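Local structure of Alpha/beta hydrolase (Streptomyces albidoflavus, 6KSU) at residues R269-D274 with L290-C295; M313-G318 with N335-P340; G32-E37 with E360-R365. The protein probably closes linear non-ribosomal peptides into macrolactams through heterochiral coupling, using a hydrolase domain of the beta-lactamase and penicillin-binding-protein family. All coordinates share one frame; numbering follows the deposited sequence.

Contact 1. Residues R269-D274 with L290-C295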
ATOM      1  N   ARG A 269      13.907   2.178  10.613  1.00 22.20           N
ATOM      2  CA  ARG A 269      15.182   1.931  11.283  1.00 22.26           C
ATOM      3  C   ARG A 269      15.206   0.629  12.075  1.00 24.33           C
ATOM      4  O   ARG A 269      16.182  -0.122  11.924  1.00 24.91           O
ATOM      5  CB  ARG A 269      15.552   3.139  12.160  1.00 27.14           C
ATOM      6  CG  ARG A 269      15.807   4.429  11.354  1.00 21.99           C
ATOM      7  CD  ARG A 269      17.154   4.408  10.659  1.00 23.15           C
ATOM      8  NE  ARG A 269      18.223   3.939  11.539  1.00 28.01           N
ATOM      9  CZ  ARG A 269      18.949   4.732  12.320  1.00 29.58           C
ATOM     10  NH1 ARG A 269      18.724   6.040  12.322  1.00 26.22           N
ATOM     11  NH2 ARG A 269      19.906   4.213  13.087  1.00 28.78           N
ATOM     12  N   PRO A 270      14.210   0.288  12.910  1.00 23.41           N
ATOM     13  CA  PRO A 270      14.268  -1.006  13.624  1.00 28.31           C
ATOM     14  C   PRO A 270      14.272  -2.232  12.719  1.00 25.90           C
ATOM     15  O   PRO A 270      14.492  -3.340  13.225  1.00 27.81           O
ATOM     16  CB  PRO A 270      13.009  -0.995  14.516  1.00 18.64           C
ATOM     17  CG  PRO A 270      12.605   0.422  14.593  1.00 23.37           C
ATOM     18  CD  PRO A 270      13.012   1.056  13.298  1.00 22.48           C
ATOM     19  N   HIS A 271      14.017  -2.090  11.419  1.00 24.52           N
ATOM     20  CA  HIS A 271      13.975  -3.244  10.537  1.00 25.76           C
ATOM     21  C   HIS A 271      15.333  -3.626   9.990  1.00 23.53           C
ATOM     22  O   HIS A 271      15.453  -4.671   9.364  1.00 21.65           O
ATOM     23  CB  HIS A 271      13.017  -3.000   9.365  1.00 19.87           C
ATOM     24  CG  HIS A 271      11.597  -2.847   9.795  1.00 16.83           C
ATOM     25  ND1 HIS A 271      10.680  -3.870   9.714  1.00 19.50           N
ATOM     26  CD2 HIS A 271      10.943  -1.797  10.339  1.00 17.85           C
ATOM     27  CE1 HIS A 271       9.523  -3.461  10.201  1.00 22.37           C
ATOM     28  NE2 HIS A 271       9.654  -2.202  10.582  1.00 18.08           N
ATOM     29  N   LEU A 272      16.358  -2.834  10.224  1.00 23.88           N
ATOM     30  CA  LEU A 272      17.606  -3.060   9.520  1.00 24.04           C
ATOM     31  C   LEU A 272      18.578  -3.846  10.375  1.00 24.96           C
ATOM     32  O   LEU A 272      18.443  -3.933  11.602  1.00 22.32           O
ATOM     33  CB  LEU A 272      18.227  -1.735   9.092  1.00 26.49           C
ATOM     34  CG  LEU A 272      17.238  -0.715   8.541  1.00 27.71           C
ATOM     35  CD1 LEU A 272      17.944   0.655   8.378  1.00 23.87           C
ATOM     36  CD2 LEU A 272      16.725  -1.192   7.211  1.00 23.54           C
ATOM     37  N   ALA A 273      19.555  -4.437   9.682  1.00 23.82           N
ATOM     38  CA  ALA A 273      20.626  -5.183  10.340  1.00 28.69           C
ATOM     39  C   ALA A 273      21.241  -4.385  11.477  1.00 26.18           C
ATOM     40  O   ALA A 273      21.393  -4.887  12.596  1.00 28.82           O
ATOM     41  CB  ALA A 273      21.704  -5.549   9.317  1.00 28.96           C
ATOM     42  N   ASP A 274      21.598  -3.125  11.209  1.00 29.98           N
ATOM     43  CA  ASP A 274      22.280  -2.273  12.176  1.00 29.95           C
ATOM     44  C   ASP A 274      21.333  -1.653  13.207  1.00 31.03           C
ATOM     45  O   ASP A 274      21.657  -0.604  13.777  1.00 42.16           O
ATOM     46  CB  ASP A 274      23.057  -1.177  11.435  1.00 32.23           C
ATOM     47  CG  ASP A 274      22.140  -0.171  10.741  1.00 32.68           C
ATOM     48  OD1 ASP A 274      20.907  -0.398  10.710  1.00 32.81           O
ATOM     49  OD2 ASP A 274      22.651   0.853  10.227  1.00 31.16           O
ATOM     50  N   LEU A 290      11.106  -9.321  12.062  1.00 28.99           N
ATOM     51  CA  LEU A 290      11.238 -10.490  11.199  1.00 34.02           C
ATOM     52  C   LEU A 290       9.876 -10.996  10.753  1.00 27.00           C
ATOM     53  O   LEU A 290       9.704 -11.405   9.598  1.00 39.58           O
ATOM     54  CB  LEU A 290      12.018 -11.592  11.918  1.00 35.20           C
ATOM     55  CG  LEU A 290      12.197 -12.880  11.109  1.00 41.01           C
ATOM     56  CD1 LEU A 290      12.975 -12.635   9.821  1.00 43.08           C
ATOM     57  CD2 LEU A 290      12.842 -13.984  11.949  1.00 40.17           C
ATOM     58  N   ALA A 291       8.884 -10.929  11.638  1.00 29.75           N
ATOM     59  CA  ALA A 291       7.526 -11.330  11.277  1.00 32.72           C
ATOM     60  C   ALA A 291       6.925 -10.429  10.188  1.00 28.83           C
ATOM     61  O   ALA A 291       6.331 -10.925   9.214  1.00 22.13           O
ATOM     62  CB  ALA A 291       6.658 -11.326  12.529  1.00 23.14           C
ATOM     63  N   MET A 292       7.066  -9.100  10.338  1.00 25.12           N
ATOM     64  CA  MET A 292       6.575  -8.164   9.320  1.00 23.74           C
ATOM     65  C   MET A 292       7.171  -8.452   7.954  1.00 22.73           C
ATOM     66  O   MET A 292       6.505  -8.261   6.927  1.00 23.15           O
ATOM     67  CB  MET A 292       6.896  -6.729   9.735  1.00 23.38           C
ATOM     68  CG  MET A 292       6.147  -6.348  10.971  1.00 22.77           C
ATOM     69  SD  MET A 292       6.190  -4.607  11.326  1.00 24.51           S
ATOM     70  CE  MET A 292       5.520  -3.945   9.781  1.00 20.59           C
ATOM     71  N   ARG A 293       8.417  -8.920   7.944  1.00 22.04           N
ATOM     72  CA  ARG A 293       9.176  -9.254   6.751  1.00 28.26           C
ATOM     73  C   ARG A 293       8.885 -10.661   6.222  1.00 28.19           C
ATOM     74  O   ARG A 293       9.147 -10.934   5.048  1.00 36.60           O
ATOM     75  CB  ARG A 293      10.665  -9.138   7.088  1.00 32.10           C
ATOM     76  CG  ARG A 293      11.585  -9.117   5.925  1.00 33.42           C
ATOM     77  CD  ARG A 293      12.876  -8.397   6.258  1.00 32.34           C
ATOM     78  NE  ARG A 293      13.795  -9.063   7.189  1.00 31.78           N
ATOM     79  CZ  ARG A 293      14.359  -8.470   8.242  1.00 37.66           C
ATOM     80  NH1 ARG A 293      14.079  -7.208   8.547  1.00 36.92           N
ATOM     81  NH2 ARG A 293      15.195  -9.146   9.009  1.00 40.05           N
ATOM     82  N   THR A 294       8.391 -11.573   7.055  1.00 27.61           N
ATOM     83  CA  THR A 294       8.246 -12.969   6.633  1.00 35.55           C
ATOM     84  C   THR A 294       6.962 -13.145   5.822  1.00 35.23           C
ATOM     85  O   THR A 294       5.858 -12.959   6.342  1.00 32.56           O
ATOM     86  CB  THR A 294       8.260 -13.912   7.837  1.00 35.04           C
ATOM     87  OG1 THR A 294       9.470 -13.714   8.566  1.00 34.17           O
ATOM     88  CG2 THR A 294       8.186 -15.379   7.384  1.00 30.96           C
ATOM     89  N   CYS A 295       7.105 -13.499   4.551  1.00 21.28           N
ATOM     90  CA  CYS A 295       5.951 -13.550   3.672  1.00 26.79           C
ATOM     91  C   CYS A 295       5.091 -14.784   3.952  1.00 31.82           C
ATOM     92  O   CYS A 295       5.574 -15.823   4.415  1.00 30.15           O
ATOM     93  CB  CYS A 295       6.391 -13.533   2.210  1.00 24.79           C
ATOM     94  SG  CYS A 295       7.165 -11.941   1.743  1.00 30.17           S
TER
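The backbone carbonyl of H271 receives a hydrogen bond from the R293 side chain, with NH1 3.0 Å from H271 O. At an N-H...O angle of 125° the bond is weak, although H271 O lies near the guanidinium plane, at its edge. R293 reaches across with CG anti to its backbone N (chi1 -166°), and a bend at chi3 then turns the guanidinium toward the short 3-10 turn 269-271. P340, next after strand 332-339 of the sheet, packs against the same arginine.

The second meeting lies beside the first. M292 SD stands 3.7 Å from H271 CE1 and approaches the imidazole in its plane, a Met-aromatic contact at the ring edge rather than over a face. The sulfur is 4.8 Å from the ring centroid, 84° off the ring normal. The two side chains cross at about a right angle, and M292 CE follows SD to the same ring carbon. These residues join the turn after helix 261-268 to the last turn of helix 286-293 within the helical part of the beta-lactamase fold. Helix 85-98 runs alongside: its E91 hydrogen-bonds H271 NE2, its F87 meets the imidazole with the rings inclined to each other, and F87, A90 and M94 pack on M292. The carboxylate of E91 would tend to stabilise a protonated H271, while the R293 guanidinium, with NH1 4.9 Å from H271 ND1, would oppose it. Where helix 286-293 ends, L290 O accepts backbone bonds from both R293 N and T294 N, each of them weak.

Contact 2. Residues M313-G318 with N335-P340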
ATOM      1  N   MET A 313       5.283  -5.619   1.791  1.00 15.58           N
ATOM      2  CA  MET A 313       5.378  -6.460   0.607  1.00 22.40           C
ATOM      3  C   MET A 313       6.848  -6.700   0.253  1.00 24.37           C
ATOM      4  O   MET A 313       7.740  -5.972   0.694  1.00 23.87           O
ATOM      5  CB  MET A 313       4.651  -5.814  -0.590  1.00 21.67           C
ATOM      6  CG  MET A 313       5.464  -4.712  -1.306  1.00 22.75           C
ATOM      7  SD  MET A 313       4.476  -3.726  -2.447  1.00 28.14           S
ATOM      8  CE  MET A 313       5.624  -2.454  -2.949  1.00 22.73           C
ATOM      9  N   ARG A 314       7.082  -7.714  -0.586  1.00 23.07           N
ATOM     10  CA  ARG A 314       8.412  -8.098  -1.046  1.00 22.86           C
ATOM     11  C   ARG A 314       8.505  -7.989  -2.566  1.00 27.72           C
ATOM     12  O   ARG A 314       7.626  -8.485  -3.283  1.00 22.88           O
ATOM     13  CB  ARG A 314       8.734  -9.533  -0.609  1.00 24.64           C
ATOM     14  CG  ARG A 314      10.035 -10.073  -1.157  1.00 22.92           C
ATOM     15  CD  ARG A 314      10.378 -11.401  -0.517  1.00 33.29           C
ATOM     16  NE  ARG A 314       9.426 -12.452  -0.878  1.00 30.23           N
ATOM     17  CZ  ARG A 314       9.452 -13.117  -2.025  1.00 35.37           C
ATOM     18  NH1 ARG A 314      10.371 -12.830  -2.941  1.00 37.63           N
ATOM     19  NH2 ARG A 314       8.546 -14.057  -2.264  1.00 33.92           N
ATOM     20  N   HIS A 315       9.562  -7.329  -3.052  1.00 25.54           N
ATOM     21  CA  HIS A 315       9.935  -7.322  -4.460  1.00 26.28           C
ATOM     22  C   HIS A 315      11.312  -7.963  -4.581  1.00 28.51           C
ATOM     23  O   HIS A 315      12.259  -7.526  -3.916  1.00 27.54           O
ATOM     24  CB  HIS A 315       9.954  -5.894  -5.025  1.00 29.46           C
ATOM     25  CG  HIS A 315       8.593  -5.301  -5.224  1.00 28.60           C
ATOM     26  ND1 HIS A 315       8.398  -4.029  -5.723  1.00 29.97           N
ATOM     27  CD2 HIS A 315       7.357  -5.797  -4.975  1.00 24.75           C
ATOM     28  CE1 HIS A 315       7.102  -3.772  -5.774  1.00 25.69           C
ATOM     29  NE2 HIS A 315       6.449  -4.831  -5.333  1.00 27.25           N
ATOM     30  N   GLY A 316      11.430  -8.996  -5.426  1.00 30.95           N
ATOM     31  CA  GLY A 316      12.679  -9.743  -5.516  1.00 32.85           C
ATOM     32  C   GLY A 316      12.731 -10.898  -4.534  1.00 34.32           C
ATOM     33  O   GLY A 316      11.810 -11.130  -3.741  1.00 32.72           O
ATOM     34  N   THR A 317      13.845 -11.642  -4.561  1.00 38.28           N
ATOM     35  CA  THR A 317      13.706 -12.907  -3.836  1.00 33.54           C
ATOM     36  C   THR A 317      14.779 -13.184  -2.787  1.00 45.91           C
ATOM     37  O   THR A 317      14.448 -13.695  -1.705  1.00 50.21           O
ATOM     38  CB  THR A 317      13.646 -14.069  -4.831  1.00 37.29           C
ATOM     39  OG1 THR A 317      12.374 -14.054  -5.488  1.00 49.85           O
ATOM     40  CG2 THR A 317      13.794 -15.392  -4.109  1.00 43.87           C
ATOM     41  N   GLY A 318      16.048 -12.879  -3.053  1.00 36.87           N
ATOM     42  CA  GLY A 318      17.023 -13.372  -2.091  1.00 40.41           C
ATOM     43  C   GLY A 318      17.872 -12.312  -1.432  1.00 43.92           C
ATOM     44  O   GLY A 318      17.447 -11.617  -0.500  1.00 41.15           O
ATOM     45  N   ASN A 335       6.362   6.259  -1.507  1.00 20.12           N
ATOM     46  CA  ASN A 335       6.988   4.952  -1.660  1.00 21.10           C
ATOM     47  C   ASN A 335       8.054   4.767  -0.597  1.00 22.46           C
ATOM     48  O   ASN A 335       8.856   5.666  -0.370  1.00 20.80           O
ATOM     49  CB  ASN A 335       7.663   4.754  -3.029  1.00 24.52           C
ATOM     50  CG  ASN A 335       6.722   4.980  -4.185  1.00 26.86           C
ATOM     51  OD1 ASN A 335       6.565   6.112  -4.664  1.00 25.05           O
ATOM     52  ND2 ASN A 335       6.082   3.901  -4.638  1.00 19.85           N
ATOM     53  N   LEU A 336       8.070   3.579   0.017  1.00 20.19           N
ATOM     54  CA  LEU A 336       9.035   3.190   1.033  1.00 23.25           C
ATOM     55  C   LEU A 336       9.699   1.885   0.622  1.00 23.18           C
ATOM     56  O   LEU A 336       9.034   0.973   0.111  1.00 22.17           O
ATOM     57  CB  LEU A 336       8.364   3.019   2.411  1.00 22.45           C
ATOM     58  CG  LEU A 336       9.207   2.319   3.481  1.00 22.25           C
ATOM     59  CD1 LEU A 336      10.446   3.140   3.826  1.00 22.00           C
ATOM     60  CD2 LEU A 336       8.375   2.099   4.710  1.00 19.65           C
ATOM     61  N   ARG A 337      11.009   1.785   0.860  1.00 20.12           N
ATOM     62  CA  ARG A 337      11.755   0.589   0.481  1.00 23.04           C
ATOM     63  C   ARG A 337      12.846   0.330   1.498  1.00 24.83           C
ATOM     64  O   ARG A 337      13.597   1.248   1.851  1.00 20.97           O
ATOM     65  CB  ARG A 337      12.377   0.720  -0.917  1.00 19.79           C
ATOM     66  CG  ARG A 337      11.372   0.784  -2.036  1.00 23.28           C
ATOM     67  CD  ARG A 337      10.632  -0.556  -2.235  1.00 20.47           C
ATOM     68  NE  ARG A 337       9.809  -0.543  -3.440  1.00 20.51           N
ATOM     69  CZ  ARG A 337       8.594  -0.000  -3.517  1.00 24.67           C
ATOM     70  NH1 ARG A 337       8.041   0.554  -2.441  1.00 22.18           N
ATOM     71  NH2 ARG A 337       7.906  -0.038  -4.657  1.00 24.33           N
ATOM     72  N   ILE A 338      12.955  -0.927   1.932  1.00 22.30           N
ATOM     73  CA  ILE A 338      13.862  -1.334   3.005  1.00 22.14           C
ATOM     74  C   ILE A 338      14.649  -2.552   2.544  1.00 25.11           C
ATOM     75  O   ILE A 338      14.065  -3.515   2.038  1.00 24.89           O
ATOM     76  CB  ILE A 338      13.091  -1.690   4.284  1.00 19.84           C
ATOM     77  CG1 ILE A 338      12.193  -0.540   4.740  1.00 17.17           C
ATOM     78  CG2 ILE A 338      14.031  -2.149   5.350  1.00 19.39           C
ATOM     79  CD1 ILE A 338      11.175  -0.955   5.751  1.00 20.20           C
ATOM     80  N   HIS A 339      15.959  -2.532   2.739  1.00 28.77           N
ATOM     81  CA  HIS A 339      16.777  -3.725   2.529  1.00 26.64           C
ATOM     82  C   HIS A 339      17.442  -4.044   3.851  1.00 25.99           C
ATOM     83  O   HIS A 339      18.515  -3.496   4.150  1.00 28.45           O
ATOM     84  CB  HIS A 339      17.827  -3.537   1.441  1.00 28.55           C
ATOM     85  CG  HIS A 339      18.484  -4.818   1.022  1.00 33.51           C
ATOM     86  ND1 HIS A 339      19.468  -5.432   1.770  1.00 33.61           N
ATOM     87  CD2 HIS A 339      18.293  -5.604  -0.062  1.00 30.64           C
ATOM     88  CE1 HIS A 339      19.870  -6.529   1.154  1.00 32.31           C
ATOM     89  NE2 HIS A 339      19.170  -6.657   0.040  1.00 32.83           N
ATOM     90  N   PRO A 340      16.862  -4.929   4.665  1.00 26.60           N
ATOM     91  CA  PRO A 340      17.395  -5.122   6.020  1.00 27.83           C
ATOM     92  C   PRO A 340      18.862  -5.508   6.043  1.00 33.09           C
ATOM     93  O   PRO A 340      19.625  -4.984   6.876  1.00 28.72           O
ATOM     94  CB  PRO A 340      16.505  -6.227   6.595  1.00 24.55           C
ATOM     95  CG  PRO A 340      15.272  -6.168   5.760  1.00 29.33           C
ATOM     96  CD  PRO A 340      15.692  -5.780   4.399  1.00 23.41           C
TER
HETATM   97  O   HOH W   1      10.213  -1.980  -5.836  1.00 29.13           O
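M313 lays its terminal methyl over one face of the R337 guanidinium, while H315 turns its imidazole almost perpendicular to that same group. M313 CE sits 3.5 Å above the guanidinium plane, displaced toward the rim, and comes closest to R337 NH2 at 3.7 Å. The methionine gets there with CG lodged between its backbone N and carbonyl carbon (chi1 80°), after which the chain runs out straight. H315 and R337 have their planes 84° apart, and the imidazole makes an oblique approach in which H315 CE1 is 4.0 Å from R337 NH2.

Water 1 joins the same two groups: it accepts from R337 NE at 2.8 Å, lying in the guanidinium plane at its edge, and is hydrogen-bonded to H315 ND1 at 2.7 Å. Strands 313-315 and 332-339 are not neighbours in the antiparallel sheet of the beta-lactamase fold. Strand 322-329 runs between them, so these long side chains reach over an intervening strand, on the face where W359 of helix 355-365 packs against R337. L336 and I338, which alternate with R337 along the strand, instead touch F87 of helix 85-98.

A bend at chi2 folds R337 back along its own strand, and NH1 donates to L336 O at 2.8 Å with a fairly straight N-H...O angle of 162°. The acceptor lies in the guanidinium plane, whereas NH1 itself stands above the carbonyl plane. D326 on the intervening strand adds a salt bridge to NH1, which should limit rotation of the buried guanidinium and probably offsets its charge. H315 is held at its far nitrogen as well, where NE2 is hydrogen-bonded to L304 O.

Contact 3. Residues G32-E37 with E360-R365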
ATOM      1  N   GLY A  32      21.226  13.122  -4.781  1.00 31.61           N
ATOM      2  CA  GLY A  32      20.606  14.437  -4.810  1.00 30.85           C
ATOM      3  C   GLY A  32      20.570  15.041  -6.201  1.00 32.24           C
ATOM      4  O   GLY A  32      19.550  15.596  -6.624  1.00 30.97           O
ATOM      5  N   ALA A  33      21.680  14.941  -6.932  1.00 28.65           N
ATOM      6  CA  ALA A  33      21.694  15.465  -8.292  1.00 31.92           C
ATOM      7  C   ALA A  33      20.728  14.694  -9.177  1.00 33.26           C
ATOM      8  O   ALA A  33      20.054  15.287 -10.026  1.00 36.79           O
ATOM      9  CB  ALA A  33      23.110  15.415  -8.865  1.00 31.15           C
ATOM     10  N   LEU A  34      20.615  13.383  -8.965  1.00 31.69           N
ATOM     11  CA  LEU A  34      19.661  12.589  -9.725  1.00 31.08           C
ATOM     12  C   LEU A  34      18.233  12.989  -9.381  1.00 34.28           C
ATOM     13  O   LEU A  34      17.416  13.253 -10.274  1.00 29.40           O
ATOM     14  CB  LEU A  34      19.889  11.107  -9.453  1.00 33.75           C
ATOM     15  CG  LEU A  34      19.082  10.198 -10.372  1.00 36.94           C
ATOM     16  CD1 LEU A  34      19.640  10.307 -11.788  1.00 37.45           C
ATOM     17  CD2 LEU A  34      19.090   8.774  -9.876  1.00 30.04           C
ATOM     18  N   PHE A  35      17.933  13.065  -8.080  1.00 30.79           N
ATOM     19  CA  PHE A  35      16.609  13.468  -7.602  1.00 28.60           C
ATOM     20  C   PHE A  35      16.185  14.814  -8.182  1.00 29.49           C
ATOM     21  O   PHE A  35      15.047  14.979  -8.633  1.00 28.74           O
ATOM     22  CB  PHE A  35      16.647  13.504  -6.068  1.00 26.32           C
ATOM     23  CG  PHE A  35      15.396  14.013  -5.409  1.00 26.19           C
ATOM     24  CD1 PHE A  35      14.208  13.319  -5.494  1.00 23.42           C
ATOM     25  CD2 PHE A  35      15.430  15.179  -4.650  1.00 28.24           C
ATOM     26  CE1 PHE A  35      13.067  13.775  -4.818  1.00 22.82           C
ATOM     27  CE2 PHE A  35      14.291  15.654  -3.987  1.00 25.32           C
ATOM     28  CZ  PHE A  35      13.117  14.965  -4.072  1.00 22.51           C
ATOM     29  N   GLU A  36      17.097  15.788  -8.191  1.00 35.81           N
ATOM     30  CA  GLU A  36      16.770  17.109  -8.724  1.00 38.19           C
ATOM     31  C   GLU A  36      16.454  17.044 -10.213  1.00 33.75           C
ATOM     32  O   GLU A  36      15.427  17.573 -10.669  1.00 31.09           O
ATOM     33  CB  GLU A  36      17.921  18.076  -8.462  1.00 40.99           C
ATOM     34  CG  GLU A  36      17.450  19.444  -8.063  1.00 45.55           C
ATOM     35  CD  GLU A  36      16.767  19.414  -6.717  1.00 50.46           C
ATOM     36  OE1 GLU A  36      17.470  19.422  -5.675  1.00 52.87           O
ATOM     37  OE2 GLU A  36      15.522  19.379  -6.711  1.00 53.90           O
ATOM     38  N   GLU A  37      17.324  16.388 -10.990  1.00 36.62           N
ATOM     39  CA  GLU A  37      17.070  16.255 -12.424  1.00 35.28           C
ATOM     40  C   GLU A  37      15.708  15.623 -12.673  1.00 34.48           C
ATOM     41  O   GLU A  37      14.931  16.114 -13.502  1.00 30.33           O
ATOM     42  CB  GLU A  37      18.166  15.420 -13.105  1.00 33.81           C
ATOM     43  CG  GLU A  37      19.629  15.916 -13.001  1.00 50.75           C
ATOM     44  CD  GLU A  37      19.797  17.426 -12.752  1.00 56.93           C
ATOM     45  OE1 GLU A  37      19.341  18.238 -13.593  1.00 61.79           O
ATOM     46  OE2 GLU A  37      20.414  17.798 -11.725  1.00 50.25           O
ATOM     47  N   GLU A 360       9.287   5.570 -10.598  1.00 28.12           N
ATOM     48  CA  GLU A 360       9.770   4.610 -11.589  1.00 30.88           C
ATOM     49  C   GLU A 360      11.135   5.026 -12.139  1.00 28.54           C
ATOM     50  O   GLU A 360      12.082   4.230 -12.146  1.00 32.14           O
ATOM     51  CB  GLU A 360       8.733   4.460 -12.703  1.00 33.00           C
ATOM     52  CG  GLU A 360       9.093   3.474 -13.796  1.00 40.11           C
ATOM     53  CD  GLU A 360       8.046   3.419 -14.917  1.00 50.78           C
ATOM     54  OE1 GLU A 360       6.907   3.907 -14.717  1.00 51.79           O
ATOM     55  OE2 GLU A 360       8.375   2.895 -16.003  1.00 55.62           O
ATOM     56  N   ALA A 361      11.264   6.284 -12.561  1.00 23.89           N
ATOM     57  CA  ALA A 361      12.543   6.768 -13.077  1.00 28.31           C
ATOM     58  C   ALA A 361      13.635   6.720 -12.013  1.00 30.15           C
ATOM     59  O   ALA A 361      14.796   6.425 -12.319  1.00 32.07           O
ATOM     60  CB  ALA A 361      12.374   8.190 -13.618  1.00 29.30           C
ATOM     61  N   LEU A 362      13.279   6.999 -10.758  1.00 27.90           N
ATOM     62  CA  LEU A 362      14.224   6.857  -9.655  1.00 30.13           C
ATOM     63  C   LEU A 362      14.690   5.410  -9.506  1.00 32.71           C
ATOM     64  O   LEU A 362      15.874   5.146  -9.276  1.00 33.37           O
ATOM     65  CB  LEU A 362      13.570   7.357  -8.365  1.00 30.36           C
ATOM     66  CG  LEU A 362      14.299   8.262  -7.365  1.00 35.24           C
ATOM     67  CD1 LEU A 362      15.235   9.232  -8.063  1.00 28.55           C
ATOM     68  CD2 LEU A 362      13.248   9.020  -6.589  1.00 30.11           C
ATOM     69  N   VAL A 363      13.780   4.452  -9.660  1.00 30.92           N
ATOM     70  CA  VAL A 363      14.178   3.058  -9.490  1.00 33.81           C
ATOM     71  C   VAL A 363      15.137   2.638 -10.596  1.00 32.29           C
ATOM     72  O   VAL A 363      16.124   1.936 -10.351  1.00 34.29           O
ATOM     73  CB  VAL A 363      12.938   2.150  -9.427  1.00 34.71           C
ATOM     74  CG1 VAL A 363      13.347   0.720  -9.602  1.00 34.44           C
ATOM     75  CG2 VAL A 363      12.185   2.343  -8.098  1.00 31.85           C
ATOM     76  N   ALA A 364      14.889   3.093 -11.821  1.00 27.54           N
ATOM     77  CA  ALA A 364      15.740   2.709 -12.939  1.00 30.45           C
ATOM     78  C   ALA A 364      17.072   3.437 -12.939  1.00 32.97           C
ATOM     79  O   ALA A 364      18.072   2.872 -13.389  1.00 37.54           O
ATOM     80  CB  ALA A 364      15.023   2.967 -14.265  1.00 31.15           C
ATOM     81  N   ARG A 365      17.128   4.671 -12.436  1.00 35.02           N
ATOM     82  CA  ARG A 365      18.363   5.448 -12.525  1.00 32.89           C
ATOM     83  C   ARG A 365      19.204   5.437 -11.252  1.00 37.54           C
ATOM     84  O   ARG A 365      20.432   5.564 -11.341  1.00 36.47           O
ATOM     85  CB  ARG A 365      18.035   6.885 -12.931  1.00 33.17           C
ATOM     86  CG  ARG A 365      17.362   6.920 -14.294  1.00 37.29           C
ATOM     87  CD  ARG A 365      17.772   8.101 -15.153  1.00 42.59           C
ATOM     88  NE  ARG A 365      19.156   8.484 -14.936  1.00 42.59           N
ATOM     89  CZ  ARG A 365      19.621   9.705 -15.159  1.00 40.59           C
ATOM     90  NH1 ARG A 365      18.806  10.643 -15.631  1.00 33.86           N
ATOM     91  NH2 ARG A 365      20.898   9.980 -14.915  1.00 41.09           N
TER
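L34 is the first residue of 32-37 to meet 360-365, and its two methyls do different work. CD1 stands over the centre of the R365 guanidinium, 3.3 Å above its plane, with L34 CD1 and R365 CZ 3.4 Å apart. L34 CD2 rests against the base of R365, 3.6 Å from R365 C, and also meets L362 CD1 at 4.3 Å. A chi1 of -171° sets CG opposite the backbone N and carries the leucine across the gap between the helices, and R365, bent at both chi2 and chi3, curls its guanidinium back over it. The flat group is held from its rim too: NH2 forms a salt bridge with E368, which itself touches L34.

F35 comes next and touches L362 more loosely, with F35 CA 4.5 Å from L362 CD1 and the near edge of its ring about as close to the other leucine methyl; the ring also packs on A47 and L49 of strand 46-53 and Y60 and T62 of strand 56-63. E36 faces away from the partner helix and hydrogen-bonds T62, while the E37 carboxylate leads outward. One turn beyond L34, L38 continues the interface by touching A361, L362 and R365.

The helix segments run roughly antiparallel, at 145° between their N-to-C directions, with axes 10.6 Å apart at closest approach. Such pairing of a helix from the start of the domain with one from its end, side by side on one face of the antiparallel sheet, is characteristic of the serine beta-lactamase and penicillin-binding-protein fold.

Overall arrangement
The three contacts sample successive layers of the beta-lactamase-like domain. Contact 1 belongs to the helical region beside helix 85-98, contact 2 to the central antiparallel sheet, and contact 3 to helices 23-41 and 355-365, packed on the sheet's other face. Contacts 1 and 2, centres 10 Å apart, touch through a probable hydrogen bond from A273 N to P340 O and packing of L272 on I338. The centres of contacts 2 and 3 are 18 Å apart, those of 1 and 3 26 Å; helix 355-365, carrying one side of contact 3, covers the sheet face used by contact 2. Contacts 1 and 2 follow in series inside the loop closed by contact 3, which joins both ends of the domain.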